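Local coordinates for protein phosphoethanolamine N-methyltransferase 1 (Haemonchus contortus, PDB 4KRG) that catalyses the S-adenosylmethionine-dependent N-methylation of phosphoethanolamine on the route to phosphocholine in a parasitic nematode, at residues N324-T330 with R349-N355; L150-Y155 with L235-V239; R12-F16 with M132-E138. All coordinates share one frame; numbering follows the deposited sequence.

Contact 1 of 3, residues N324-T330 with R349-N355; sequences NVWNVET and RVRFGWN. With BOG (octyl beta-D-glucopyranoside), chain E.
The indole of Trp-326 reaches over to the neighbouring strand at Gly-353. Its CG is anti to the backbone N (chi1 179°), which swings the indole across. CZ2 comes 3.7 Å from Gly-353 CA, and Phe-352 O sits over one ring face. With no side chain at Gly-353, the six-membered ring comes close to the backbone. One water joins Trp-326 NE1 to Asn-355 OD1. On the face that carries Val-325 and Asn-327, Phe-352 CD1 packs 3.5 Å from Asn-327 CB. Helix 332-345 covers this ring through Ser-338 and Ala-342. The strands run parallel and form, with that helix, a beta-alpha-beta unit of the C-terminal part of the chain. Six backbone hydrogen bonds join them, from Val-325 N to Arg-349 O at 2.8 Å through to Asn-355 N to Glu-329 O at 3.1 Å. At that end Trp-354 NE1 adds a weak bond to Thr-330 O. The opposite end is looser. Asn-324 OD1 meets the aliphatic part of Arg-349, with CG at 3.2 Å. Arg-351 bends at chi2 (-72°), and its guanidinium turns back to Gln-348. An octyl glucoside tail lies here, its C8' 3.5 Å from Arg-351 CG and over one face of the guanidinium.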
loop_
_atom_site.group_PDB
_atom_site.type_symbol
_atom_site.label_atom_id
_atom_site.label_comp_id
_atom_site.label_asym_id
_atom_site.label_seq_id
_atom_site.Cartn_x
_atom_site.Cartn_y
_atom_site.Cartn_z
ATOM N N ASN A 324 -9.684 -6.754 16.182
ATOM C CA ASN A 324 -8.732 -6.276 15.194
ATOM C C ASN A 324 -9.461 -6.053 13.875
ATOM O O ASN A 324 -10.466 -6.706 13.605
ATOM C CB ASN A 324 -7.603 -7.289 15.013
ATOM C CG ASN A 324 -6.986 -7.722 16.332
ATOM O OD1 ASN A 324 -6.731 -6.902 17.213
ATOM N ND2 ASN A 324 -6.752 -9.024 16.476
ATOM N N VAL A 325 -8.975 -5.132 13.054
ATOM C CA VAL A 325 -9.685 -4.792 11.828
ATOM C C VAL A 325 -8.725 -4.670 10.650
ATOM O O VAL A 325 -7.661 -4.060 10.773
ATOM C CB VAL A 325 -10.482 -3.462 11.971
ATOM C CG1 VAL A 325 -11.133 -3.077 10.647
ATOM C CG2 VAL A 325 -11.529 -3.554 13.065
ATOM N N TRP A 326 -9.097 -5.284 9.527
ATOM C CA TRP A 326 -8.464 -5.018 8.243
ATOM C C TRP A 326 -9.475 -4.315 7.341
ATOM O O TRP A 326 -10.517 -4.875 7.010
ATOM C CB TRP A 326 -7.988 -6.309 7.579
ATOM C CG TRP A 326 -7.347 -6.054 6.251
ATOM C CD1 TRP A 326 -7.966 -5.991 5.039
ATOM C CD2 TRP A 326 -5.956 -5.818 6.015
ATOM N NE1 TRP A 326 -7.041 -5.732 4.052
ATOM C CE2 TRP A 326 -5.803 -5.622 4.621
ATOM C CE3 TRP A 326 -4.827 -5.761 6.830
ATOM C CZ2 TRP A 326 -4.557 -5.375 4.037
ATOM C CZ3 TRP A 326 -3.594 -5.518 6.251
ATOM C CH2 TRP A 326 -3.469 -5.325 4.865
ATOM N N ASN A 327 -9.159 -3.088 6.946
ATOM C CA ASN A 327 -10.071 -2.261 6.175
ATOM C C ASN A 327 -9.470 -2.025 4.799
ATOM O O ASN A 327 -8.399 -1.428 4.669
ATOM C CB ASN A 327 -10.291 -0.936 6.912
ATOM C CG ASN A 327 -11.295 -0.005 6.223
ATOM O OD1 ASN A 327 -11.622 -0.145 5.040
ATOM N ND2 ASN A 327 -11.763 0.973 6.972
ATOM N N VAL A 328 -10.172 -2.505 3.778
ATOM C CA VAL A 328 -9.752 -2.366 2.386
ATOM C C VAL A 328 -10.265 -1.049 1.826
ATOM O O VAL A 328 -11.445 -0.734 1.971
ATOM C CB VAL A 328 -10.341 -3.501 1.524
ATOM C CG1 VAL A 328 -9.839 -3.411 0.096
ATOM C CG2 VAL A 328 -9.995 -4.854 2.122
ATOM N N GLU A 329 -9.376 -0.277 1.203
ATOM C CA GLU A 329 -9.752 0.942 0.490
ATOM C C GLU A 329 -9.439 0.730 -0.993
ATOM O O GLU A 329 -8.511 -0.006 -1.334
ATOM C CB GLU A 329 -8.963 2.146 1.031
ATOM C CG GLU A 329 -9.089 2.386 2.543
ATOM C CD GLU A 329 -10.229 3.330 2.910
ATOM O OE1 GLU A 329 -11.091 3.612 2.049
ATOM O OE2 GLU A 329 -10.267 3.802 4.066
ATOM N N THR A 330 -10.201 1.364 -1.879
ATOM C CA THR A 330 -9.924 1.252 -3.312
ATOM C C THR A 330 -9.585 2.597 -3.955
ATOM O O THR A 330 -9.215 2.653 -5.124
ATOM C CB THR A 330 -11.079 0.590 -4.090
ATOM O OG1 THR A 330 -12.223 1.453 -4.080
ATOM C CG2 THR A 330 -11.445 -0.744 -3.472
ATOM N N ARG A 349 -4.381 -2.507 16.483
ATOM C CA ARG A 349 -5.382 -3.474 16.067
ATOM C C ARG A 349 -6.000 -3.126 14.716
ATOM O O ARG A 349 -6.631 -3.971 14.090
ATOM C CB ARG A 349 -6.480 -3.577 17.121
ATOM C CG ARG A 349 -6.003 -4.024 18.492
ATOM C CD ARG A 349 -7.126 -3.927 19.492
ATOM N NE ARG A 349 -7.567 -2.543 19.637
ATOM C CZ ARG A 349 -8.518 -2.130 20.467
ATOM N NH1 ARG A 349 -9.150 -2.991 21.256
ATOM N NH2 ARG A 349 -8.834 -0.843 20.508
ATOM N N VAL A 350 -5.821 -1.880 14.277
ATOM C CA VAL A 350 -6.462 -1.399 13.053
ATOM C C VAL A 350 -5.451 -1.321 11.921
ATOM O O VAL A 350 -4.395 -0.708 12.071
ATOM C CB VAL A 350 -7.114 -0.007 13.246
ATOM C CG1 VAL A 350 -7.734 0.473 11.948
ATOM C CG2 VAL A 350 -8.175 -0.064 14.319
ATOM N N ARG A 351 -5.771 -1.959 10.796
ATOM C CA ARG A 351 -4.872 -2.000 9.645
ATOM C C ARG A 351 -5.644 -1.658 8.378
ATOM O O ARG A 351 -6.837 -1.926 8.285
ATOM C CB ARG A 351 -4.244 -3.391 9.499
ATOM C CG ARG A 351 -3.646 -3.965 10.765
ATOM C CD ARG A 351 -2.380 -3.271 11.171
ATOM N NE ARG A 351 -1.928 -3.683 12.498
ATOM C CZ ARG A 351 -1.080 -4.677 12.734
ATOM N NH1 ARG A 351 -0.569 -5.379 11.728
ATOM N NH2 ARG A 351 -0.736 -4.966 13.980
ATOM N N PHE A 352 -4.966 -1.061 7.407
ATOM C CA PHE A 352 -5.581 -0.740 6.124
ATOM C C PHE A 352 -4.731 -1.301 5.007
ATOM O O PHE A 352 -3.528 -1.488 5.165
ATOM C CB PHE A 352 -5.705 0.778 5.930
ATOM C CG PHE A 352 -6.575 1.448 6.948
ATOM C CD1 PHE A 352 -7.921 1.677 6.689
ATOM C CD2 PHE A 352 -6.050 1.844 8.175
ATOM C CE1 PHE A 352 -8.737 2.292 7.645
ATOM C CE2 PHE A 352 -6.857 2.452 9.129
ATOM C CZ PHE A 352 -8.201 2.675 8.862
ATOM N N GLY A 353 -5.366 -1.574 3.878
ATOM C CA GLY A 353 -4.657 -1.955 2.675
ATOM C C GLY A 353 -5.365 -1.303 1.512
ATOM O O GLY A 353 -6.558 -1.017 1.588
ATOM N N TRP A 354 -4.632 -1.041 0.440
ATOM C CA TRP A 354 -5.259 -0.605 -0.792
ATOM C C TRP A 354 -5.270 -1.770 -1.772
ATOM O O TRP A 354 -4.281 -2.495 -1.904
ATOM C CB TRP A 354 -4.531 0.594 -1.410
ATOM C CG TRP A 354 -5.077 0.957 -2.762
ATOM C CD1 TRP A 354 -6.062 1.855 -3.034
ATOM C CD2 TRP A 354 -4.687 0.396 -4.029
ATOM N NE1 TRP A 354 -6.307 1.897 -4.387
ATOM C CE2 TRP A 354 -5.483 1.017 -5.009
ATOM C CE3 TRP A 354 -3.751 -0.565 -4.405
ATOM C CZ2 TRP A 354 -5.357 0.696 -6.367
ATOM C CZ3 TRP A 354 -3.631 -0.873 -5.749
ATOM C CH2 TRP A 354 -4.431 -0.245 -6.715
ATOM N N ASN A 355 -6.398 -1.948 -2.448
ATOM C CA ASN A 355 -6.487 -2.852 -3.581
ATOM C C ASN A 355 -7.308 -2.192 -4.680
ATOM O O ASN A 355 -8.111 -1.308 -4.413
ATOM C CB ASN A 355 -7.127 -4.174 -3.168
ATOM C CG ASN A 355 -6.424 -4.808 -2.000
ATOM O OD1 ASN A 355 -6.652 -4.428 -0.855
ATOM N ND2 ASN A 355 -5.561 -5.783 -2.278
HETATM C C1 BOG E . -7.349 -14.905 10.750
HETATM O O1 BOG E . -6.519 -14.079 10.020
HETATM C C2 BOG E . -6.799 -16.316 10.809
HETATM O O2 BOG E . -6.792 -16.854 9.496
HETATM C C3 BOG E . -7.644 -17.168 11.694
HETATM O O3 BOG E . -7.064 -18.499 11.791
HETATM C C4 BOG E . -7.789 -16.574 13.057
HETATM O O4 BOG E . -8.670 -17.376 13.868
HETATM C C5 BOG E . -8.340 -15.158 12.972
HETATM O O5 BOG E . -7.486 -14.327 12.110
HETATM C C6 BOG E . -8.396 -14.539 14.298
HETATM O O6 BOG E . -9.632 -13.909 14.419
HETATM C "C1'" BOG E . -7.233 -13.063 9.316
HETATM C "C2'" BOG E . -6.201 -12.241 8.503
HETATM C "C3'" BOG E . -5.107 -11.665 9.388
HETATM C "C4'" BOG E . -4.944 -10.281 9.493
HETATM C "C5'" BOG E . -4.424 -9.690 10.833
HETATM C "C6'" BOG E . -4.133 -8.185 10.766
HETATM C "C7'" BOG E . -5.333 -7.300 11.182
HETATM C "C8'" BOG E . -5.094 -6.632 12.493
HETATM O O HOH W 1 -6.872 -6.427 1.217
#

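Contact 2 of 3, residues L150-Y155 with L235-V239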
loop_
_atom_site.group_PDB
_atom_site.type_symbol
_atom_site.label_atom_id
_atom_site.label_comp_id
_atom_site.label_asym_id
_atom_site.label_seq_id
_atom_site.Cartn_x
_atom_site.Cartn_y
_atom_site.Cartn_z
ATOM N N LEU A 150 12.164 -6.162 -17.158
ATOM C CA LEU A 150 11.307 -7.254 -16.722
ATOM C C LEU A 150 10.789 -8.090 -17.889
ATOM O O LEU A 150 10.440 -7.557 -18.947
ATOM C CB LEU A 150 10.128 -6.714 -15.909
ATOM C CG LEU A 150 10.409 -6.439 -14.434
ATOM C CD1 LEU A 150 9.228 -5.724 -13.797
ATOM C CD2 LEU A 150 10.671 -7.749 -13.723
ATOM N N ARG A 151 10.752 -9.405 -17.698
ATOM C CA ARG A 151 10.018 -10.283 -18.603
ATOM C C ARG A 151 8.515 -10.131 -18.356
ATOM O O ARG A 151 8.107 -9.675 -17.291
ATOM C CB ARG A 151 10.454 -11.735 -18.404
ATOM C CG ARG A 151 11.758 -12.063 -19.091
ATOM C CD ARG A 151 12.303 -13.422 -18.696
ATOM N NE ARG A 151 13.752 -13.419 -18.845
ATOM C CZ ARG A 151 14.610 -13.517 -17.837
ATOM N NH1 ARG A 151 14.170 -13.670 -16.603
ATOM N NH2 ARG A 151 15.912 -13.484 -18.069
ATOM N N ALA A 152 7.694 -10.487 -19.343
ATOM C CA ALA A 152 6.245 -10.504 -19.157
ATOM C C ALA A 152 5.925 -11.420 -17.976
ATOM O O ALA A 152 6.631 -12.405 -17.767
ATOM C CB ALA A 152 5.565 -11.003 -20.401
ATOM N N ASP A 153 4.875 -11.089 -17.220
ATOM C CA ASP A 153 4.532 -11.740 -15.940
ATOM C C ASP A 153 5.489 -11.398 -14.793
ATOM O O ASP A 153 5.252 -11.784 -13.651
ATOM C CB ASP A 153 4.408 -13.269 -16.062
ATOM C CG ASP A 153 3.415 -13.697 -17.114
ATOM O OD1 ASP A 153 2.538 -12.886 -17.469
ATOM O OD2 ASP A 153 3.517 -14.853 -17.583
ATOM N N GLY A 154 6.566 -10.680 -15.097
ATOM C CA GLY A 154 7.554 -10.319 -14.095
ATOM C C GLY A 154 7.005 -9.383 -13.034
ATOM O O GLY A 154 5.975 -8.750 -13.228
ATOM N N TYR A 155 7.708 -9.282 -11.914
ATOM C CA TYR A 155 7.265 -8.462 -10.794
ATOM C C TYR A 155 8.321 -7.457 -10.365
ATOM O O TYR A 155 9.515 -7.649 -10.602
ATOM C CB TYR A 155 6.972 -9.343 -9.593
ATOM C CG TYR A 155 5.734 -10.199 -9.690
ATOM C CD1 TYR A 155 4.524 -9.753 -9.183
ATOM C CD2 TYR A 155 5.787 -11.471 -10.244
ATOM C CE1 TYR A 155 3.398 -10.544 -9.243
ATOM C CE2 TYR A 155 4.667 -12.268 -10.305
ATOM C CZ TYR A 155 3.478 -11.801 -9.802
ATOM O OH TYR A 155 2.365 -12.595 -9.863
ATOM N N LEU A 235 3.551 -4.961 -4.296
ATOM C CA LEU A 235 4.000 -5.928 -5.289
ATOM C C LEU A 235 3.235 -5.635 -6.570
ATOM O O LEU A 235 2.007 -5.533 -6.565
ATOM C CB LEU A 235 3.742 -7.361 -4.830
ATOM C CG LEU A 235 4.300 -8.453 -5.747
ATOM C CD1 LEU A 235 5.805 -8.338 -5.862
ATOM C CD2 LEU A 235 3.917 -9.824 -5.211
ATOM N N THR A 236 3.973 -5.498 -7.660
ATOM C CA THR A 236 3.438 -4.985 -8.909
ATOM C C THR A 236 3.875 -5.864 -10.084
ATOM O O THR A 236 5.046 -6.229 -10.197
ATOM C CB THR A 236 3.909 -3.540 -9.109
ATOM O OG1 THR A 236 3.415 -2.735 -8.032
ATOM C CG2 THR A 236 3.402 -2.987 -10.402
ATOM N N LYS A 237 2.928 -6.198 -10.954
ATOM C CA LYS A 237 3.158 -7.152 -12.030
ATOM C C LYS A 237 3.128 -6.474 -13.402
ATOM O O LYS A 237 2.275 -5.623 -13.656
ATOM C CB LYS A 237 2.094 -8.254 -11.972
ATOM C CG LYS A 237 2.402 -9.471 -12.827
ATOM C CD LYS A 237 1.277 -10.496 -12.758
ATOM C CE LYS A 237 1.614 -11.739 -13.561
ATOM N NZ LYS A 237 0.475 -12.695 -13.551
ATOM N N LYS A 238 4.056 -6.856 -14.280
ATOM C CA LYS A 238 4.096 -6.353 -15.653
ATOM C C LYS A 238 3.126 -7.150 -16.514
ATOM O O LYS A 238 3.297 -8.352 -16.703
ATOM C CB LYS A 238 5.512 -6.464 -16.225
ATOM C CG LYS A 238 5.620 -6.211 -17.714
ATOM C CD LYS A 238 7.055 -6.373 -18.181
ATOM C CE LYS A 238 7.172 -6.246 -19.689
ATOM N NZ LYS A 238 8.600 -6.306 -20.111
ATOM N N VAL A 239 2.102 -6.477 -17.026
ATOM C CA VAL A 239 1.039 -7.136 -17.775
ATOM C C VAL A 239 0.717 -6.352 -19.047
ATOM O O VAL A 239 1.007 -5.164 -19.135
ATOM C CB VAL A 239 -0.239 -7.282 -16.917
ATOM C CG1 VAL A 239 0.030 -8.134 -15.685
ATOM C CG2 VAL A 239 -0.751 -5.918 -16.516
HETATM O O HOH W 2 -0.094 -13.773 -16.077
HETATM O O HOH W 3 -0.691 -12.833 -10.637
#
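Lys-237 lays its aliphatic chain obliquely across one face of the Tyr-155 ring. As an antiparallel non-hydrogen-bonded pair, the two residues point to the same face of the sheet. CG stands 4.1 Å from the ring centroid and 20° off the normal, a CH-pi contact over the face, displaced toward the rim. The chain is fully extended, so CD runs on toward the phenol and lies 3.7 Å from Tyr-155 OH. The ammonium thus passes beyond the ring, where two waters take it up. One leads to Tyr-155 OH and the other to Asp-153 OD1. Asp-153 runs alongside Lys-237 and points the same way, but its carboxylate is too far for a direct salt bridge. Leu-235 meets Tyr-155 at another part of the ring, with CG 3.7 Å from CD1.

Lys-238 takes a different course. Its first torsion (chi1 169°) sets CG opposite the main-chain nitrogen and the chain is straight, which carries NZ past the turn to Leu-150 O. The modelled distance between NZ and Leu-150 O is 2.5 Å, short enough to be doubtful. NZ also bonds Met-147 O, so it grips carbonyls at the end of helix 136-149, and it makes a cation-pi contact with Trp-209. The backbone adds two bonds: Lys-238 N to Gly-154 O at 2.9 Å, and Asp-153 N to Lys-238 O at 3.2 Å. Arg-151 to Gly-154 make a type II beta turn between strands 150-151 and 154-161. Strand 154-161, parallel to 122-126 and antiparallel to 231-240, marks where a parallel sheet meets antiparallel strands, as in class I (Rossmann-fold) methyltransferases.

Contact 3 of 3, residues R12-F16 with M132-E138. With OPE (phosphoric acid mono-(2-amino-ethyl) ester), chain C; SAH (S-adenosyl-L-homocysteine), chain D.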
loop_
_atom_site.group_PDB
_atom_site.type_symbol
_atom_site.label_atom_id
_atom_site.label_comp_id
_atom_site.label_asym_id
_atom_site.label_seq_id
_atom_site.Cartn_x
_atom_site.Cartn_y
_atom_site.Cartn_z
ATOM N N ARG A 12 22.356 17.195 -7.038
ATOM C CA ARG A 12 21.330 16.521 -6.245
ATOM C C ARG A 12 21.591 15.026 -6.179
ATOM O O ARG A 12 21.335 14.395 -5.160
ATOM C CB ARG A 12 19.922 16.793 -6.790
ATOM C CG ARG A 12 19.553 18.262 -6.800
ATOM C CD ARG A 12 18.065 18.494 -6.637
ATOM N NE ARG A 12 17.814 19.812 -6.056
ATOM C CZ ARG A 12 17.397 20.873 -6.740
ATOM N NH1 ARG A 12 17.155 20.773 -8.037
ATOM N NH2 ARG A 12 17.213 22.033 -6.122
ATOM N N ARG A 13 22.093 14.461 -7.270
ATOM C CA ARG A 13 22.484 13.061 -7.275
ATOM C C ARG A 13 23.573 12.853 -6.230
ATOM O O ARG A 13 23.516 11.915 -5.432
ATOM C CB ARG A 13 22.988 12.639 -8.658
ATOM C CG ARG A 13 23.406 11.179 -8.754
ATOM C CD ARG A 13 22.285 10.272 -9.281
ATOM N NE ARG A 13 21.037 10.426 -8.537
ATOM C CZ ARG A 13 20.773 9.846 -7.373
ATOM N NH1 ARG A 13 21.666 9.047 -6.802
ATOM N NH2 ARG A 13 19.607 10.067 -6.780
ATOM N N ASP A 14 24.548 13.758 -6.220
ATOM C CA ASP A 14 25.704 13.626 -5.341
ATOM C C ASP A 14 25.378 13.940 -3.886
ATOM O O ASP A 14 26.119 13.553 -2.988
ATOM C CB ASP A 14 26.856 14.511 -5.824
ATOM C CG ASP A 14 28.179 14.166 -5.159
ATOM O OD1 ASP A 14 28.336 13.016 -4.692
ATOM O OD2 ASP A 14 29.069 15.044 -5.110
ATOM N N SER A 15 24.271 14.635 -3.642
ATOM C CA SER A 15 23.883 14.938 -2.265
ATOM C C SER A 15 23.436 13.670 -1.545
ATOM O O SER A 15 23.590 13.544 -0.331
ATOM C CB SER A 15 22.783 15.994 -2.214
ATOM O OG SER A 15 21.516 15.420 -2.444
ATOM N N PHE A 16 22.882 12.729 -2.302
ATOM C CA PHE A 16 22.459 11.450 -1.742
ATOM C C PHE A 16 23.650 10.535 -1.487
ATOM O O PHE A 16 23.738 9.906 -0.437
ATOM C CB PHE A 16 21.423 10.773 -2.642
ATOM C CG PHE A 16 20.037 11.345 -2.505
ATOM C CD1 PHE A 16 19.338 11.223 -1.312
ATOM C CD2 PHE A 16 19.430 11.999 -3.567
ATOM C CE1 PHE A 16 18.060 11.753 -1.178
ATOM C CE2 PHE A 16 18.151 12.524 -3.442
ATOM C CZ PHE A 16 17.467 12.400 -2.245
HETATM N N MSE A 132 12.723 6.907 -2.404
HETATM C CA MSE A 132 12.818 8.068 -1.525
HETATM C C MSE A 132 14.185 8.748 -1.635
HETATM O O MSE A 132 14.354 9.876 -1.176
HETATM C CB MSE A 132 12.578 7.630 -0.084
HETATM C CG MSE A 132 13.542 6.543 0.335
HETATM SE SE MSE A 132 12.930 5.447 1.836
HETATM C CE MSE A 132 13.372 6.667 3.294
ATOM N N TYR A 133 15.157 8.058 -2.234
ATOM C CA TYR A 133 16.489 8.624 -2.447
ATOM C C TYR A 133 16.718 9.019 -3.910
ATOM O O TYR A 133 17.853 9.258 -4.325
ATOM C CB TYR A 133 17.584 7.660 -1.966
ATOM C CG TYR A 133 17.460 7.268 -0.510
ATOM C CD1 TYR A 133 17.603 8.214 0.496
ATOM C CD2 TYR A 133 17.211 5.950 -0.139
ATOM C CE1 TYR A 133 17.486 7.860 1.831
ATOM C CE2 TYR A 133 17.097 5.587 1.197
ATOM C CZ TYR A 133 17.236 6.549 2.174
ATOM O OH TYR A 133 17.114 6.208 3.499
ATOM N N LEU A 134 15.634 9.090 -4.679
ATOM C CA LEU A 134 15.680 9.542 -6.069
ATOM C C LEU A 134 14.779 10.763 -6.257
ATOM O O LEU A 134 13.830 10.943 -5.508
ATOM C CB LEU A 134 15.219 8.432 -7.013
ATOM C CG LEU A 134 16.023 7.133 -7.017
ATOM C CD1 LEU A 134 15.439 6.133 -8.003
ATOM C CD2 LEU A 134 17.466 7.403 -7.349
ATOM N N SER A 135 15.065 11.598 -7.255
ATOM C CA SER A 135 14.175 12.716 -7.568
ATOM C C SER A 135 12.945 12.168 -8.266
ATOM O O SER A 135 12.941 11.017 -8.697
ATOM C CB SER A 135 14.865 13.728 -8.475
ATOM O OG SER A 135 15.137 13.148 -9.737
ATOM N N ASP A 136 11.905 12.988 -8.372
ATOM C CA ASP A 136 10.681 12.580 -9.053
ATOM C C ASP A 136 10.942 12.101 -10.477
ATOM O O ASP A 136 10.370 11.102 -10.914
ATOM C CB ASP A 136 9.664 13.727 -9.072
ATOM C CG ASP A 136 8.911 13.863 -7.768
ATOM O OD1 ASP A 136 9.349 13.286 -6.754
ATOM O OD2 ASP A 136 7.878 14.562 -7.760
ATOM N N ARG A 137 11.809 12.798 -11.206
ATOM C CA ARG A 137 12.088 12.393 -12.578
ATOM C C ARG A 137 12.825 11.060 -12.616
ATOM O O ARG A 137 12.538 10.209 -13.457
ATOM C CB ARG A 137 12.881 13.455 -13.341
ATOM C CG ARG A 137 12.843 13.228 -14.844
ATOM C CD ARG A 137 13.561 14.318 -15.630
ATOM N NE ARG A 137 13.358 14.156 -17.069
ATOM C CZ ARG A 137 12.500 14.873 -17.789
ATOM N NH1 ARG A 137 11.772 15.818 -17.212
ATOM N NH2 ARG A 137 12.378 14.650 -19.090
ATOM N N GLU A 138 13.763 10.877 -11.692
ATOM C CA GLU A 138 14.522 9.632 -11.591
ATOM C C GLU A 138 13.657 8.426 -11.216
ATOM O O GLU A 138 13.887 7.321 -11.713
ATOM C CB GLU A 138 15.674 9.791 -10.598
ATOM C CG GLU A 138 16.763 10.733 -11.083
ATOM C CD GLU A 138 17.703 11.178 -9.975
ATOM O OE1 GLU A 138 17.397 10.939 -8.785
ATOM O OE2 GLU A 138 18.751 11.772 -10.297
HETATM C CA OPE C . 15.012 4.286 6.691
HETATM C CB OPE C . 16.195 3.490 6.247
HETATM O O1 OPE C . 14.162 6.394 8.451
HETATM O O2 OPE C . 12.645 6.411 6.526
HETATM O O3 OPE C . 14.532 8.038 6.595
HETATM O O4 OPE C . 14.978 5.595 6.254
HETATM N N OPE C . 16.503 3.498 4.841
HETATM P P OPE C . 14.067 6.647 6.964
HETATM N N SAH D . 17.705 -1.952 0.736
HETATM C CA SAH D . 18.601 -2.253 1.863
HETATM C CB SAH D . 19.314 -0.927 2.299
HETATM C CG SAH D . 18.352 0.212 2.634
HETATM S SD SAH D . 19.131 1.828 2.916
HETATM C C SAH D . 17.860 -2.862 2.985
HETATM O O SAH D . 16.706 -2.526 3.205
HETATM O OXT SAH D . 18.486 -3.441 3.846
HETATM C "C5'" SAH D . 19.495 2.478 1.264
HETATM C "C4'" SAH D . 20.433 1.792 0.432
HETATM O "O4'" SAH D . 20.233 2.187 -0.951
HETATM C "C3'" SAH D . 21.823 2.151 0.772
HETATM O "O3'" SAH D . 22.643 1.011 0.648
HETATM C "C2'" SAH D . 22.198 3.133 -0.236
HETATM O "O2'" SAH D . 23.582 3.131 -0.451
HETATM C "C1'" SAH D . 21.452 2.667 -1.429
HETATM N N9 SAH D . 21.226 3.739 -2.461
HETATM C C8 SAH D . 20.564 4.893 -2.310
HETATM N N7 SAH D . 20.482 5.465 -3.512
HETATM C C5 SAH D . 21.076 4.689 -4.421
HETATM C C6 SAH D . 21.286 4.796 -5.806
HETATM N N6 SAH D . 20.840 5.884 -6.518
HETATM N N1 SAH D . 21.937 3.795 -6.426
HETATM C C2 SAH D . 22.379 2.730 -5.767
HETATM N N3 SAH D . 22.194 2.602 -4.442
HETATM C C4 SAH D . 21.549 3.559 -3.750
HETATM O O HOH W 4 20.381 8.079 -4.553
#
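Arg-13 grips Glu-138 side-on with two nitrogens. NE reaches OE2 at 3.2 Å, and NH2 reaches OE1 at 3.1 Å. The planes of the guanidinium and the carboxylate stand 58° apart, and OE2 is approached from above the carboxylate plane, OE1 on its syn side but also out of plane. NH2 also donates to Tyr-133 O at 3.1 Å, and this oxygen lies in the guanidinium plane. Bends at chi2 (95°) and chi3 of Arg-13 turn the group to these partners. The same carbonyl oxygen rests over one face of the Phe-16 ring, 3.3 Å from CD2. Phe-16 in turn meets the edge of the Tyr-133 ring.

The next shell fixes both partners. Ser-135 N donates to Glu-138 OE1 from the face of the carboxylate opposite Arg-13 NH2. Ser-135 OG accepts from Glu-138 N, which completes a capping box at the start of helix 136-149. Asp-111 holds Arg-13 NH1 by a salt bridge.

Both ligands border the contact. A water links Arg-13 NH1 and Tyr-133 O to N6 of S-adenosylhomocysteine. The amine of phosphoethanolamine donates to Tyr-133 OH at 3.1 Å. Arg-13 thus bonds two acids, which probably share its charge, while its water-mediated link reaches the adenine. This chemistry is consistent with helix 9-21 being held at the cofactor pocket by polar bonds, with Tyr-133 at the junction of cofactor and substrate.

In the fold
Contact 1 is buried and lies nearest the middle of the chain, its centre about 10 Å from the centre of the chain. Contact 2 is partly exposed. Contact 3 is buried, but its centre is about 22 Å from the chain centre, beside the cofactor product and the substrate. Contacts 1 and 2 both join strands, parallel in one and antiparallel in the other. Strand 208-218 pairs with both 231-240 and 350-354, so it bridges these two. Contact 3 instead joins a helix to a loop and a helix start. Helix 136-149 begins there and ends at contact 2. Backbone bonds dominate contact 1, lysine chains and waters shape contact 2, and an arginine-glutamate pair holds contact 3.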